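Local coordinates for protein heterodimeric restriction endonuclease R.BspD6I small subunit (Bacillus sp., PDB 2P14) that serves as the catalytic subunit of a heterodimeric type IIS restriction endonuclease, probably cutting DNA together with a site-specific nickase partner, at residues C74-G79 with L109-D114; Y35-P40 with L62-H67; Q2-F7 with Y26-K31; P129-T134 with K163-D168. One frame throughout, in Å; residues are numbered along the deposited sequence.

Interaction 1 of 4, residues C74-G79 with L109-D114; sequences CSLTIG and LGKSID
Cys74 and Leu109 pair in parallel where strands 69-75 and 104-110 run out, with CA atoms 4.9 Å apart, and Ser75 N closes the ladder with a nearly straight hydrogen bond to Leu109 O (3.0 Å, 166° at the hydrogen). Just beyond, the backbones part, and water 1 fills in: it donates to Ser75 O and Thr77 O and accepts from Lys111 N at 2.8 Å. On the Cys74 side of the sheet, SG only just reaches CB of Leu109, and both side chains pack on Thr25 of helix 17-32. Lys111 has the largest share of the contact. Its CG passes 3.9 Å from Leu76 CD2; the bend at chi3 (-62°) then turns CE to within 3.7 Å of Leu76 O and 4.1 Å of Ile78 CG2, while NZ goes on to a salt bridge with Glu12. Asp114 has CG anti to its backbone N (chi1 172°), 3.2 Å from Gly79 O; that oxygen and Asp114 OD1 are both acceptors and form no bond. OD2 instead caps Phe117 N at the start of helix 115-121. Ser75 OG accepts from Thr77 N in an ST turn and also bonds Glu86. The contact within this beta-alpha-beta unit is thus both polar and apolar: one direct backbone bond, a water gripped by three backbone atoms, and lysine methylenes against Leu76 and Ile78, the ammonium charge probably balanced by Glu12.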
# COMPACT_ATOMS: atom_id res chain seq x y z
N CYS A 74 4.80 3.14 -0.67
CA CYS A 74 5.57 2.18 -1.44
C CYS A 74 7.04 2.32 -1.05
O CYS A 74 7.56 3.44 -0.99
CB CYS A 74 5.45 2.50 -2.93
SG CYS A 74 3.73 2.29 -3.51
N SER A 75 7.69 1.19 -0.79
CA SER A 75 9.13 1.24 -0.53
C SER A 75 9.84 -0.01 -1.00
O SER A 75 9.38 -1.12 -0.73
CB SER A 75 9.40 1.40 0.97
OG SER A 75 10.81 1.56 1.16
N LEU A 76 10.98 0.18 -1.66
CA LEU A 76 11.85 -0.91 -2.06
C LEU A 76 12.89 -1.26 -0.98
O LEU A 76 13.66 -2.23 -1.13
CB LEU A 76 12.55 -0.59 -3.38
CG LEU A 76 11.64 -0.49 -4.60
CD1 LEU A 76 12.42 0.00 -5.83
CD2 LEU A 76 10.96 -1.83 -4.89
N THR A 77 12.86 -0.50 0.11
CA THR A 77 13.77 -0.75 1.25
C THR A 77 13.40 -2.01 2.01
O THR A 77 12.21 -2.26 2.29
CB THR A 77 13.74 0.46 2.19
OG1 THR A 77 14.08 1.61 1.43
CG2 THR A 77 14.76 0.33 3.34
N ILE A 78 14.43 -2.81 2.33
CA ILE A 78 14.20 -4.04 3.07
C ILE A 78 15.03 -4.07 4.36
O ILE A 78 15.96 -3.29 4.53
CB ILE A 78 14.51 -5.31 2.22
CG1 ILE A 78 16.00 -5.36 1.82
CG2 ILE A 78 13.53 -5.41 1.03
CD1 ILE A 78 16.46 -6.75 1.35
N GLY A 79 14.68 -4.98 5.26
CA GLY A 79 15.42 -5.15 6.51
C GLY A 79 15.12 -4.04 7.52
O GLY A 79 14.09 -3.37 7.43
N LEU A 109 3.36 -1.20 0.77
CA LEU A 109 3.77 -2.18 -0.24
C LEU A 109 5.28 -2.21 -0.27
O LEU A 109 5.91 -1.17 -0.53
CB LEU A 109 3.27 -1.76 -1.63
CG LEU A 109 3.56 -2.76 -2.74
CD1 LEU A 109 2.76 -4.04 -2.49
CD2 LEU A 109 3.13 -2.21 -4.08
N GLY A 110 5.85 -3.39 -0.02
CA GLY A 110 7.28 -3.58 -0.06
C GLY A 110 7.67 -4.86 -0.79
O GLY A 110 6.78 -5.61 -1.16
N LYS A 111 8.96 -5.07 -1.02
CA LYS A 111 9.41 -6.37 -1.59
C LYS A 111 9.31 -7.48 -0.56
O LYS A 111 8.96 -8.62 -0.86
CB LYS A 111 10.86 -6.27 -2.07
CG LYS A 111 11.02 -5.36 -3.28
CD LYS A 111 12.35 -5.63 -3.97
CE LYS A 111 13.54 -5.33 -3.08
NZ LYS A 111 14.82 -5.58 -3.82
N SER A 112 9.62 -7.10 0.67
CA SER A 112 9.52 -8.01 1.80
C SER A 112 9.24 -7.15 3.01
O SER A 112 9.67 -6.00 3.06
CB SER A 112 10.81 -8.80 1.97
OG SER A 112 11.90 -7.93 2.09
N ILE A 113 8.50 -7.70 3.97
CA ILE A 113 8.08 -6.92 5.14
C ILE A 113 8.98 -7.27 6.32
O ILE A 113 9.05 -8.44 6.72
CB ILE A 113 6.58 -7.17 5.51
CG1 ILE A 113 5.69 -6.93 4.29
CG2 ILE A 113 6.18 -6.30 6.72
CD1 ILE A 113 5.83 -5.51 3.69
N ASP A 114 9.66 -6.26 6.85
CA ASP A 114 10.58 -6.48 7.97
C ASP A 114 9.78 -6.62 9.27
O ASP A 114 8.82 -5.89 9.50
CB ASP A 114 11.57 -5.32 8.03
CG ASP A 114 12.43 -5.36 9.26
OD1 ASP A 114 13.35 -6.19 9.28
OD2 ASP A 114 12.16 -4.56 10.19
O HOH W 1 10.57 -3.26 0.30
O HOH W 2 12.30 -6.31 4.64

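Interaction 2 of 4, residues Y35-P40 with L62-H67; sequences YKNLVP and LVEYEH
Tyr35 CB rests 3.6 Å from Val63 CG2, and Tyr35 CA lies 3.6 Å from CD1 of the Tyr65 ring, in an oblique approach. Tyr35 CG sits between its own backbone N and carbonyl carbon (chi1 51°), and one face of the phenol ring is covered near its rim by CB of Leu38. Leu38 in turn crosses Val63 obliquely, CD1 lying 3.7 Å from Val63 CB. Tyr35, Leu38 and Val63 therefore form one apolar patch. The opposite face of the ladder bears Asn37, Val39, Leu62 and Glu64. There Val39 and Leu62 meet CB to CB at 4.4 Å, and the side chains of Asn37 and Glu64 cross obliquely, their amide and carboxylate planes 50° apart; Glu64 OE2 is held by Tyr97 OH. The backbones beneath are antiparallel. Val39 and Leu62 exchange a reciprocal pair of bonds, Val39 N to Leu62 O at 2.8 Å being one. At the other end Lys36 and Asn37 both face Glu64, a classic beta bulge in which Glu64 O accepts two hydrogen bonds, from Lys36 N at 2.8 Å and from Asn37 N at 3.3 Å, the latter on a lone pair. Strand 37-40 is the outermost strand of the mixed sheet within this chain, and strand 61-64 lies between it and strand 69-75. Helix 17-32 covers the Leu38 face through Tyr26 and Lys30, while Tyr65 reaches Phe29 of the same helix and Pro154 at the start of helix 154-165.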
# COMPACT_ATOMS: atom_id res chain seq x y z
N TYR A 35 -13.10 5.03 -7.77
CA TYR A 35 -12.72 5.99 -6.73
C TYR A 35 -13.37 7.34 -6.94
O TYR A 35 -13.78 7.68 -8.05
CB TYR A 35 -11.20 6.21 -6.72
CG TYR A 35 -10.57 6.53 -8.06
CD1 TYR A 35 -10.54 7.84 -8.55
CD2 TYR A 35 -9.99 5.53 -8.82
CE1 TYR A 35 -9.96 8.13 -9.79
CE2 TYR A 35 -9.42 5.80 -10.05
CZ TYR A 35 -9.41 7.09 -10.52
OH TYR A 35 -8.82 7.32 -11.75
N LYS A 36 -13.45 8.12 -5.86
CA LYS A 36 -13.88 9.51 -5.99
C LYS A 36 -12.70 10.43 -6.30
O LYS A 36 -12.84 11.32 -7.14
CB LYS A 36 -14.70 10.02 -4.80
CG LYS A 36 -14.27 9.57 -3.42
CD LYS A 36 -15.33 9.90 -2.38
CE LYS A 36 -15.10 11.26 -1.76
NZ LYS A 36 -15.94 11.42 -0.55
N ASN A 37 -11.56 10.19 -5.65
CA ASN A 37 -10.33 10.92 -5.94
C ASN A 37 -9.15 9.96 -5.89
O ASN A 37 -9.14 9.02 -5.10
CB ASN A 37 -10.07 12.01 -4.90
CG ASN A 37 -11.23 12.95 -4.71
OD1 ASN A 37 -11.77 13.08 -3.60
ND2 ASN A 37 -11.59 13.66 -5.76
N LEU A 38 -8.15 10.23 -6.72
CA LEU A 38 -6.90 9.46 -6.70
C LEU A 38 -5.78 10.47 -6.86
O LEU A 38 -5.73 11.20 -7.85
CB LEU A 38 -6.85 8.42 -7.84
CG LEU A 38 -5.58 7.58 -7.98
CD1 LEU A 38 -5.38 6.63 -6.77
CD2 LEU A 38 -5.63 6.76 -9.27
N VAL A 39 -4.89 10.54 -5.87
CA VAL A 39 -3.88 11.62 -5.81
C VAL A 39 -2.49 11.00 -5.71
O VAL A 39 -2.10 10.52 -4.63
CB VAL A 39 -4.14 12.55 -4.61
CG1 VAL A 39 -3.23 13.78 -4.69
CG2 VAL A 39 -5.58 12.99 -4.58
N PRO A 40 -1.74 10.96 -6.83
CA PRO A 40 -0.35 10.53 -6.79
C PRO A 40 0.54 11.66 -6.32
O PRO A 40 0.48 12.77 -6.88
CB PRO A 40 -0.06 10.16 -8.25
CG PRO A 40 -0.94 11.09 -9.06
CD PRO A 40 -2.18 11.29 -8.21
N LEU A 62 -2.85 8.62 -2.51
CA LEU A 62 -4.10 8.57 -1.74
C LEU A 62 -5.20 8.17 -2.70
O LEU A 62 -5.31 8.74 -3.79
CB LEU A 62 -4.46 9.94 -1.14
CG LEU A 62 -5.83 10.08 -0.50
CD1 LEU A 62 -5.92 9.20 0.80
CD2 LEU A 62 -6.09 11.58 -0.23
N VAL A 63 -6.01 7.17 -2.30
CA VAL A 63 -7.23 6.87 -3.06
C VAL A 63 -8.43 7.05 -2.11
O VAL A 63 -8.48 6.46 -1.02
CB VAL A 63 -7.20 5.47 -3.72
CG1 VAL A 63 -7.18 4.39 -2.69
CG2 VAL A 63 -8.38 5.26 -4.68
N GLU A 64 -9.36 7.92 -2.52
CA GLU A 64 -10.55 8.16 -1.71
C GLU A 64 -11.74 7.50 -2.36
O GLU A 64 -12.10 7.82 -3.48
CB GLU A 64 -10.79 9.66 -1.54
CG GLU A 64 -9.68 10.30 -0.74
CD GLU A 64 -9.91 11.78 -0.45
OE1 GLU A 64 -10.42 12.50 -1.37
OE2 GLU A 64 -9.56 12.21 0.66
N TYR A 65 -12.33 6.53 -1.68
CA TYR A 65 -13.55 5.91 -2.16
C TYR A 65 -14.71 6.52 -1.39
O TYR A 65 -14.53 7.33 -0.48
CB TYR A 65 -13.51 4.43 -1.90
CG TYR A 65 -12.40 3.72 -2.63
CD1 TYR A 65 -12.45 3.55 -4.03
CD2 TYR A 65 -11.30 3.22 -1.93
CE1 TYR A 65 -11.44 2.91 -4.72
CE2 TYR A 65 -10.26 2.55 -2.61
CZ TYR A 65 -10.33 2.41 -4.02
OH TYR A 65 -9.30 1.74 -4.66
N GLU A 66 -15.92 6.09 -1.72
CA GLU A 66 -17.08 6.66 -1.07
C GLU A 66 -17.06 6.58 0.46
O GLU A 66 -17.32 7.58 1.13
CB GLU A 66 -18.31 5.95 -1.63
CG GLU A 66 -19.61 6.56 -1.22
CD GLU A 66 -20.63 6.20 -2.23
OE1 GLU A 66 -20.56 6.82 -3.33
OE2 GLU A 66 -21.44 5.29 -1.91
N HIS A 67 -16.76 5.40 0.99
CA HIS A 67 -16.93 5.25 2.43
C HIS A 67 -15.62 5.17 3.21
O HIS A 67 -15.62 5.07 4.43
CB HIS A 67 -17.81 4.06 2.73
CG HIS A 67 -19.20 4.22 2.20
ND1 HIS A 67 -20.08 5.15 2.71
CD2 HIS A 67 -19.84 3.62 1.17
CE1 HIS A 67 -21.21 5.10 2.03
NE2 HIS A 67 -21.10 4.17 1.10
O HOH W 3 -18.41 9.87 0.33

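Interaction 3 of 4, residues Q2-F7 with Y26-K31; sequences QDILDF and YRVFKK
Arg27 runs along Ile4 and reaches Phe7 with its tip. CB lies 3.9 Å from both Ile4 CD1 and Ile4 CG2. Beyond the extended CD, the chain bends at chi3 (-67°), which places NE near Ile4 CG1; the same CG1 lies over the centre of the guanidinium, 3.9 Å from CZ. Of the two terminal nitrogens, NH2 comes within 3.7 Å of Phe7 CB, which lies at the edge of the guanidinium and in its plane; the phenyl ring is turned 85° from that plane. NH2 also hydrogen-bonds Asn24 OD1, one turn back in the same helix, which helps fix the rotation of the group. Asp3 OD1 stands 4.5 Å from Arg27 NH1, well out of the plane, so only a long-range attraction between charges is likely. Asp3 OD2 is linked to Lys31 NZ through water 4, which the lysine approaches at 2.7 Å; the carbon chain of Lys31 meanwhile runs past Ile4 CD1. Deeper in, Ile4 CG2 packs tightly on Val28 CG2 (3.5 Å), and the Leu5 side chain crosses Val28 at about a right angle. The N-terminal helix 2-7 thus lies nearly antiparallel to segment 26-31 of helix 17-32, their axes at 165° and 9.8 Å apart. Helix 135-146 closes the buried side, Thr143 touching Leu5 and Phe138 and Val142 touching Val28, while Tyr26 on another side of helix 17-32 packs on strand 37-40.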
# COMPACT_ATOMS: atom_id res chain seq x y z
N GLN A 2 -2.77 -7.24 -16.12
CA GLN A 2 -1.66 -8.18 -16.04
C GLN A 2 -0.35 -7.52 -16.49
O GLN A 2 0.71 -7.84 -15.95
CB GLN A 2 -1.94 -9.43 -16.89
CG GLN A 2 -0.91 -10.53 -16.63
CD GLN A 2 -0.93 -11.03 -15.18
OE1 GLN A 2 -2.00 -11.40 -14.65
NE2 GLN A 2 0.24 -11.04 -14.53
N ASP A 3 -0.45 -6.59 -17.44
CA ASP A 3 0.72 -5.83 -17.92
C ASP A 3 1.31 -5.01 -16.79
O ASP A 3 2.54 -4.93 -16.65
CB ASP A 3 0.36 -4.95 -19.16
CG ASP A 3 -0.55 -3.75 -18.83
OD1 ASP A 3 -0.35 -2.67 -19.44
OD2 ASP A 3 -1.47 -3.84 -17.96
N ILE A 4 0.44 -4.43 -15.97
CA ILE A 4 0.90 -3.57 -14.87
C ILE A 4 1.56 -4.48 -13.82
O ILE A 4 2.65 -4.17 -13.31
CB ILE A 4 -0.24 -2.75 -14.26
CG1 ILE A 4 -0.82 -1.77 -15.29
CG2 ILE A 4 0.26 -1.97 -13.03
CD1 ILE A 4 -2.13 -1.15 -14.90
N LEU A 5 0.90 -5.58 -13.49
CA LEU A 5 1.46 -6.50 -12.50
C LEU A 5 2.82 -7.04 -12.92
O LEU A 5 3.75 -7.09 -12.11
CB LEU A 5 0.48 -7.65 -12.17
CG LEU A 5 -0.88 -7.18 -11.64
CD1 LEU A 5 -1.73 -8.40 -11.26
CD2 LEU A 5 -0.73 -6.24 -10.43
N ASP A 6 2.94 -7.43 -14.20
CA ASP A 6 4.22 -7.94 -14.73
C ASP A 6 5.29 -6.86 -14.69
O ASP A 6 6.47 -7.17 -14.55
CB ASP A 6 4.07 -8.45 -16.18
CG ASP A 6 3.17 -9.67 -16.30
OD1 ASP A 6 2.96 -10.37 -15.29
OD2 ASP A 6 2.69 -9.90 -17.43
N PHE A 7 4.89 -5.59 -14.85
CA PHE A 7 5.89 -4.50 -14.85
C PHE A 7 6.63 -4.39 -13.51
O PHE A 7 7.76 -3.91 -13.46
CB PHE A 7 5.31 -3.15 -15.30
CG PHE A 7 6.37 -2.07 -15.46
CD1 PHE A 7 7.15 -2.02 -16.61
CD2 PHE A 7 6.54 -1.11 -14.47
CE1 PHE A 7 8.14 -1.03 -16.75
CE2 PHE A 7 7.53 -0.12 -14.60
CZ PHE A 7 8.32 -0.08 -15.73
N TYR A 26 0.30 3.17 -8.37
CA TYR A 26 -0.73 4.10 -8.83
C TYR A 26 -1.47 3.57 -10.08
O TYR A 26 -2.70 3.65 -10.14
CB TYR A 26 -0.05 5.44 -9.10
CG TYR A 26 -0.78 6.37 -10.04
CD1 TYR A 26 -1.83 7.17 -9.61
CD2 TYR A 26 -0.39 6.45 -11.38
CE1 TYR A 26 -2.49 8.04 -10.49
CE2 TYR A 26 -1.03 7.31 -12.26
CZ TYR A 26 -2.08 8.07 -11.82
OH TYR A 26 -2.68 8.92 -12.74
N ARG A 27 -0.74 3.04 -11.06
CA ARG A 27 -1.40 2.46 -12.24
C ARG A 27 -2.40 1.36 -11.87
O ARG A 27 -3.45 1.27 -12.48
CB ARG A 27 -0.38 1.90 -13.25
CG ARG A 27 0.53 2.98 -13.87
CD ARG A 27 0.96 2.55 -15.26
NE ARG A 27 1.83 1.38 -15.19
CZ ARG A 27 2.14 0.60 -16.23
NH1 ARG A 27 1.65 0.84 -17.45
NH2 ARG A 27 2.94 -0.41 -16.05
N VAL A 28 -2.07 0.54 -10.87
CA VAL A 28 -3.01 -0.51 -10.42
C VAL A 28 -4.31 0.10 -9.93
O VAL A 28 -5.43 -0.28 -10.36
CB VAL A 28 -2.39 -1.38 -9.31
CG1 VAL A 28 -3.47 -2.35 -8.74
CG2 VAL A 28 -1.25 -2.17 -9.83
N PHE A 29 -4.19 1.07 -9.01
CA PHE A 29 -5.38 1.72 -8.44
C PHE A 29 -6.18 2.56 -9.45
O PHE A 29 -7.41 2.57 -9.45
CB PHE A 29 -5.03 2.51 -7.19
CG PHE A 29 -4.83 1.65 -6.01
CD1 PHE A 29 -5.94 1.25 -5.23
CD2 PHE A 29 -3.57 1.18 -5.68
CE1 PHE A 29 -5.77 0.41 -4.13
CE2 PHE A 29 -3.40 0.34 -4.58
CZ PHE A 29 -4.51 -0.03 -3.81
N LYS A 30 -5.47 3.19 -10.37
CA LYS A 30 -6.17 3.92 -11.44
C LYS A 30 -6.98 2.94 -12.29
O LYS A 30 -8.15 3.19 -12.63
CB LYS A 30 -5.14 4.67 -12.30
CG LYS A 30 -5.79 5.54 -13.42
CD LYS A 30 -4.73 6.30 -14.20
CE LYS A 30 -5.36 7.06 -15.36
NZ LYS A 30 -6.17 8.18 -14.80
N LYS A 31 -6.38 1.79 -12.62
CA LYS A 31 -7.08 0.81 -13.46
C LYS A 31 -8.24 0.12 -12.73
O LYS A 31 -9.26 -0.21 -13.35
CB LYS A 31 -6.12 -0.23 -14.02
CG LYS A 31 -6.78 -0.98 -15.15
CD LYS A 31 -5.82 -1.55 -16.10
CE LYS A 31 -6.56 -2.22 -17.25
NZ LYS A 31 -5.60 -2.57 -18.29
O HOH W 4 -3.11 -1.51 -18.29

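Interaction 4 of 4, residues P129-T134 with K163-D168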
# COMPACT_ATOMS: atom_id res chain seq x y z
N PRO A 129 -4.52 2.06 11.47
CA PRO A 129 -4.45 0.75 10.84
C PRO A 129 -3.62 0.72 9.56
O PRO A 129 -3.98 1.39 8.57
CB PRO A 129 -5.92 0.41 10.55
CG PRO A 129 -6.57 1.76 10.36
CD PRO A 129 -5.85 2.69 11.28
N VAL A 130 -2.56 -0.10 9.60
CA VAL A 130 -1.65 -0.24 8.48
C VAL A 130 -1.61 -1.72 8.09
O VAL A 130 -1.36 -2.60 8.94
CB VAL A 130 -0.23 0.27 8.81
CG1 VAL A 130 0.65 0.12 7.56
CG2 VAL A 130 -0.26 1.76 9.27
N ILE A 131 -1.83 -2.00 6.81
CA ILE A 131 -1.72 -3.38 6.34
C ILE A 131 -0.53 -3.49 5.40
O ILE A 131 -0.55 -2.90 4.31
CB ILE A 131 -3.00 -3.86 5.62
CG1 ILE A 131 -4.24 -3.71 6.50
CG2 ILE A 131 -2.81 -5.32 5.21
CD1 ILE A 131 -4.92 -2.33 6.42
N PRO A 132 0.51 -4.25 5.82
CA PRO A 132 1.70 -4.43 4.98
C PRO A 132 1.52 -5.59 4.03
O PRO A 132 1.14 -6.69 4.47
CB PRO A 132 2.81 -4.77 6.01
CG PRO A 132 2.03 -5.58 7.06
CD PRO A 132 0.61 -5.00 7.09
N LEU A 133 1.82 -5.37 2.74
CA LEU A 133 1.78 -6.44 1.75
C LEU A 133 3.10 -6.48 1.01
O LEU A 133 3.69 -5.42 0.70
CB LEU A 133 0.66 -6.21 0.73
CG LEU A 133 -0.80 -6.24 1.22
CD1 LEU A 133 -1.77 -6.10 0.03
CD2 LEU A 133 -1.12 -7.50 2.02
N THR A 134 3.56 -7.69 0.67
CA THR A 134 4.64 -7.79 -0.30
C THR A 134 4.07 -7.60 -1.69
O THR A 134 2.85 -7.74 -1.93
CB THR A 134 5.34 -9.15 -0.27
OG1 THR A 134 4.41 -10.14 -0.70
CG2 THR A 134 5.88 -9.43 1.13
N LYS A 163 -9.87 -7.69 7.33
CA LYS A 163 -9.49 -9.06 7.64
C LYS A 163 -7.96 -9.18 7.81
O LYS A 163 -7.49 -9.76 8.78
CB LYS A 163 -9.96 -10.00 6.53
CG LYS A 163 -9.66 -11.47 6.77
CD LYS A 163 -10.11 -12.27 5.54
CE LYS A 163 -9.52 -11.71 4.23
NZ LYS A 163 -9.93 -12.53 3.05
N LEU A 164 -7.20 -8.62 6.86
CA LEU A 164 -5.75 -8.74 6.85
C LEU A 164 -5.08 -7.95 7.98
O LEU A 164 -4.02 -8.34 8.46
CB LEU A 164 -5.19 -8.26 5.52
CG LEU A 164 -5.60 -9.12 4.34
CD1 LEU A 164 -5.07 -8.46 3.04
CD2 LEU A 164 -5.10 -10.57 4.45
N LEU A 165 -5.76 -6.88 8.40
CA LEU A 165 -5.30 -6.04 9.51
C LEU A 165 -5.10 -6.82 10.81
O LEU A 165 -4.18 -6.50 11.59
CB LEU A 165 -6.27 -4.87 9.74
CG LEU A 165 -5.95 -3.90 10.88
CD1 LEU A 165 -4.62 -3.11 10.65
CD2 LEU A 165 -7.14 -2.94 11.08
N ARG A 166 -5.94 -7.84 11.03
CA ARG A 166 -5.89 -8.59 12.28
C ARG A 166 -5.80 -7.68 13.52
O ARG A 166 -4.85 -7.78 14.32
CB ARG A 166 -4.74 -9.60 12.27
CG ARG A 166 -4.91 -10.76 11.25
CD ARG A 166 -6.16 -11.61 11.53
NE ARG A 166 -6.14 -12.19 12.88
CZ ARG A 166 -5.55 -13.34 13.23
NH1 ARG A 166 -4.87 -14.06 12.35
NH2 ARG A 166 -5.59 -13.75 14.49
N SER A 167 -6.84 -6.88 13.72
CA SER A 167 -6.88 -5.97 14.86
C SER A 167 -6.91 -6.69 16.22
O SER A 167 -6.71 -6.06 17.26
CB SER A 167 -8.03 -4.98 14.71
OG SER A 167 -9.28 -5.60 14.95
N ASP A 168 -7.16 -8.00 16.18
CA ASP A 168 -7.15 -8.82 17.40
C ASP A 168 -5.72 -9.10 17.83
O ASP A 168 -5.48 -9.49 18.98
CB ASP A 168 -7.88 -10.16 17.19
CG ASP A 168 -7.29 -10.96 16.03
OD1 ASP A 168 -7.26 -10.43 14.91
OD2 ASP A 168 -6.87 -12.12 16.24
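Leu165 spreads its two methyls over the start of strand 130-134: CD2 is 3.6 Å from Pro129 CB, and CD1 sits 3.8 Å from the same carbon and 3.7 Å from Val130 O. Its CG is anti to the backbone N (chi1 180°), and chi2 (64°) then sets the two methyls at Pro129. Ile131, the strand residue nearest in backbone to Leu165, crosses it at about a right angle, with CG1 4.0 Å from Leu165 CB; Ile131 has two conformers, so this approach is less certain, as is that of its CG2 to Leu164 CB. The Leu164 side chain also meets the strand further on, CD1 lying 4.2 Å from Leu133 CD2, again at about a right angle. After the helix Arg166 leaves helical geometry with positive phi and grips Asp168 side-on in a salt bridge, NE to OD1 at 2.9 Å and NH2 to OD2 at 2.7 Å, each oxygen using its syn lone pair; Phe180 adds a cation-pi contact. The carbonyls at this helix end have partners too, Leu164 O receiving Trp177 NE1 while Lys125 NZ meets Leu165 O and Arg166 O. Between helix 154-165 and the edge strand 130-134 the join is buried and almost wholly apolar, so its hold is probably hydrophobic and shape-dependent, whereas the polar bonds lie at the helix end, where a lysine charge would be expected to complement the carbonyl oxygens.

Overall arrangement
From the N terminus, interaction 3 closes first, folding helix 2-7 back along helix 17-32. Interaction 2 follows, pairing strand 37-40 with strand 61-64 at one edge of the mixed sheet; it touches interaction 3 where Leu38 and Pro40 pack on Tyr26. Interaction 1 then closes the beta-alpha-beta unit of strands 69-75 and 104-110 around helix 80-98. Last, interaction 4 brings helix 154-165 onto strand 130-134, the other outermost strand, and meets interaction 1 through Gly110 and Leu133. The four loops run in series, none nested or crossing. Three share the sheet, a core consistent with the PD-(D/E)XK clan, while interaction 3 joins two helices, one of which, 17-32, packs on the sheet.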